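Local coordinates for protein Cg3027-pa (Drosophila melanogaster, PDB 2VHH) that probably hydrolyses N-carbamoyl-beta-alanine to beta-alanine, ammonia and carbon dioxide in pyrimidine breakdown, working as a homooctamer, at residues V285-V290 with G316-A321. Numbering follows the deposited sequence.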
loop_
_atom_site.group_PDB
_atom_site.type_symbol
_atom_site.label_atom_id
_atom_site.label_comp_id
_atom_site.label_asym_id
_atom_site.label_seq_id
_atom_site.Cartn_x
_atom_site.Cartn_y
_atom_site.Cartn_z
ATOM N N VAL C 285 -27.001 7.774 28.095
ATOM C CA VAL C 285 -27.687 7.535 29.383
ATOM C C VAL C 285 -26.782 6.838 30.403
ATOM O O VAL C 285 -26.843 5.620 30.568
ATOM C CB VAL C 285 -29.005 6.728 29.211
ATOM C CG1 VAL C 285 -29.818 6.731 30.521
ATOM C CG2 VAL C 285 -29.837 7.265 28.035
ATOM N N PRO C 286 -25.911 7.605 31.067
ATOM C CA PRO C 286 -25.066 7.045 32.114
ATOM C C PRO C 286 -25.812 6.790 33.427
ATOM O O PRO C 286 -26.320 7.722 34.036
ATOM C CB PRO C 286 -24.008 8.126 32.308
ATOM C CG PRO C 286 -24.704 9.392 31.920
ATOM C CD PRO C 286 -25.629 9.028 30.820
ATOM N N ILE C 287 -25.863 5.532 33.857
ATOM C CA ILE C 287 -26.519 5.154 35.112
ATOM C C ILE C 287 -25.491 4.566 36.075
ATOM O O ILE C 287 -24.731 3.666 35.703
ATOM C CB ILE C 287 -27.618 4.105 34.869
ATOM C CG1 ILE C 287 -28.458 4.483 33.652
ATOM C CG2 ILE C 287 -28.473 3.926 36.109
ATOM C CD1 ILE C 287 -29.166 3.310 33.014
ATOM N N ASN C 288 -25.466 5.061 37.305
ATOM C CA ASN C 288 -24.566 4.516 38.303
ATOM C C ASN C 288 -25.287 3.966 39.524
ATOM O O ASN C 288 -26.309 4.496 39.953
ATOM C CB ASN C 288 -23.519 5.544 38.732
ATOM C CG ASN C 288 -22.391 4.926 39.549
ATOM O OD1 ASN C 288 -22.095 3.735 39.418
ATOM N ND2 ASN C 288 -21.763 5.724 40.401
ATOM N N ARG C 289 -24.730 2.890 40.069
ATOM C CA ARG C 289 -25.149 2.281 41.329
ATOM C C ARG C 289 -25.123 3.301 42.469
ATOM O O ARG C 289 -24.497 4.358 42.357
ATOM C CB ARG C 289 -24.198 1.113 41.609
ATOM C CG ARG C 289 -24.454 0.261 42.816
ATOM C CD ARG C 289 -23.408 -0.829 42.860
ATOM N NE ARG C 289 -23.655 -1.845 41.838
ATOM C CZ ARG C 289 -24.111 -3.071 42.082
ATOM N NH1 ARG C 289 -24.365 -3.455 43.328
ATOM N NH2 ARG C 289 -24.299 -3.917 41.079
ATOM N N VAL C 290 -25.800 2.984 43.567
ATOM C CA VAL C 290 -25.848 3.887 44.702
ATOM C C VAL C 290 -25.636 3.127 46.011
ATOM O O VAL C 290 -25.887 1.925 46.084
ATOM C CB VAL C 290 -27.161 4.703 44.673
ATOM C CG1 VAL C 290 -28.154 4.270 45.749
ATOM C CG2 VAL C 290 -26.851 6.168 44.770
ATOM N N GLY C 316 -24.106 7.271 42.542
ATOM C CA GLY C 316 -25.305 7.476 41.720
ATOM C C GLY C 316 -25.128 8.541 40.654
ATOM O O GLY C 316 -24.267 8.409 39.782
ATOM N N SER C 317 -25.939 9.600 40.732
ATOM C CA SER C 317 -25.857 10.778 39.840
ATOM C C SER C 317 -26.144 10.491 38.373
ATOM O O SER C 317 -25.609 11.157 37.483
ATOM C CB SER C 317 -24.513 11.494 39.961
ATOM O OG SER C 317 -24.157 11.704 41.309
ATOM N N SER C 318 -26.992 9.502 38.117
ATOM C CA SER C 318 -27.385 9.173 36.753
ATOM C C SER C 318 -28.004 10.383 36.058
ATOM O O SER C 318 -28.717 11.177 36.688
ATOM C CB SER C 318 -28.383 8.018 36.748
ATOM O OG SER C 318 -27.904 6.951 37.532
ATOM N N TYR C 319 -27.726 10.523 34.764
ATOM C CA TYR C 319 -28.289 11.615 33.979
ATOM C C TYR C 319 -28.468 11.218 32.530
ATOM O O TYR C 319 -28.216 10.080 32.162
ATOM C CB TYR C 319 -27.469 12.903 34.121
ATOM C CG TYR C 319 -26.048 12.833 33.614
ATOM C CD1 TYR C 319 -25.033 12.239 34.370
ATOM C CD2 TYR C 319 -25.705 13.405 32.400
ATOM C CE1 TYR C 319 -23.725 12.199 33.904
ATOM C CE2 TYR C 319 -24.419 13.365 31.931
ATOM C CZ TYR C 319 -23.435 12.764 32.680
ATOM O OH TYR C 319 -22.159 12.736 32.180
ATOM N N VAL C 320 -28.942 12.145 31.714
ATOM C CA VAL C 320 -29.077 11.906 30.290
ATOM C C VAL C 320 -28.463 13.100 29.571
ATOM O O VAL C 320 -28.795 14.246 29.874
ATOM C CB VAL C 320 -30.575 11.694 29.880
ATOM C CG1 VAL C 320 -30.783 11.913 28.400
ATOM C CG2 VAL C 320 -31.044 10.323 30.264
ATOM N N ALA C 321 -27.545 12.827 28.645
ATOM C CA ALA C 321 -26.941 13.864 27.803
ATOM C C ALA C 321 -27.547 13.805 26.412
ATOM O O ALA C 321 -27.755 12.720 25.869
ATOM C CB ALA C 321 -25.438 13.690 27.735
#
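P286 sets its CG over the centre of the Y319 ring, 3.6 Å from the centroid, a CH-pi contact in which the two side chains run nearly perpendicular. Y319 CG lies between its own backbone N and carbonyl carbon (chi1 63°), which folds the ring back over the proline although its CA-CB bond leads away; the hydroxyl OH is tied to W269 O on helix 266-280. Beside the ring, Y319 N donates to P286 O (3.2 Å). One residue back, S318 turns OG beside its own backbone N (chi1 -50°), where it accepts a bond from N288 N at 3.1 Å. The same OG bonds Q79 OE1 on strand 72-79, reaching from the sheet of strand 283-295 to the other sheet of the alpha-beta-beta-alpha sandwich of the carbon-nitrogen hydrolases. The chain leaving strand 308-315 here runs nearly antiparallel along strand 283-295. N288 CB packs against G316 O, and its OD1 is hydrogen-bonded to T260 N. G316 N bonds R289 O (2.9 Å), and V290 CG2 rests on G316 CA. On the face of the strand that carries I287, V285 CG1 meets V320 CG2 at 3.8 Å, the two valines extending alongside each other in the same direction.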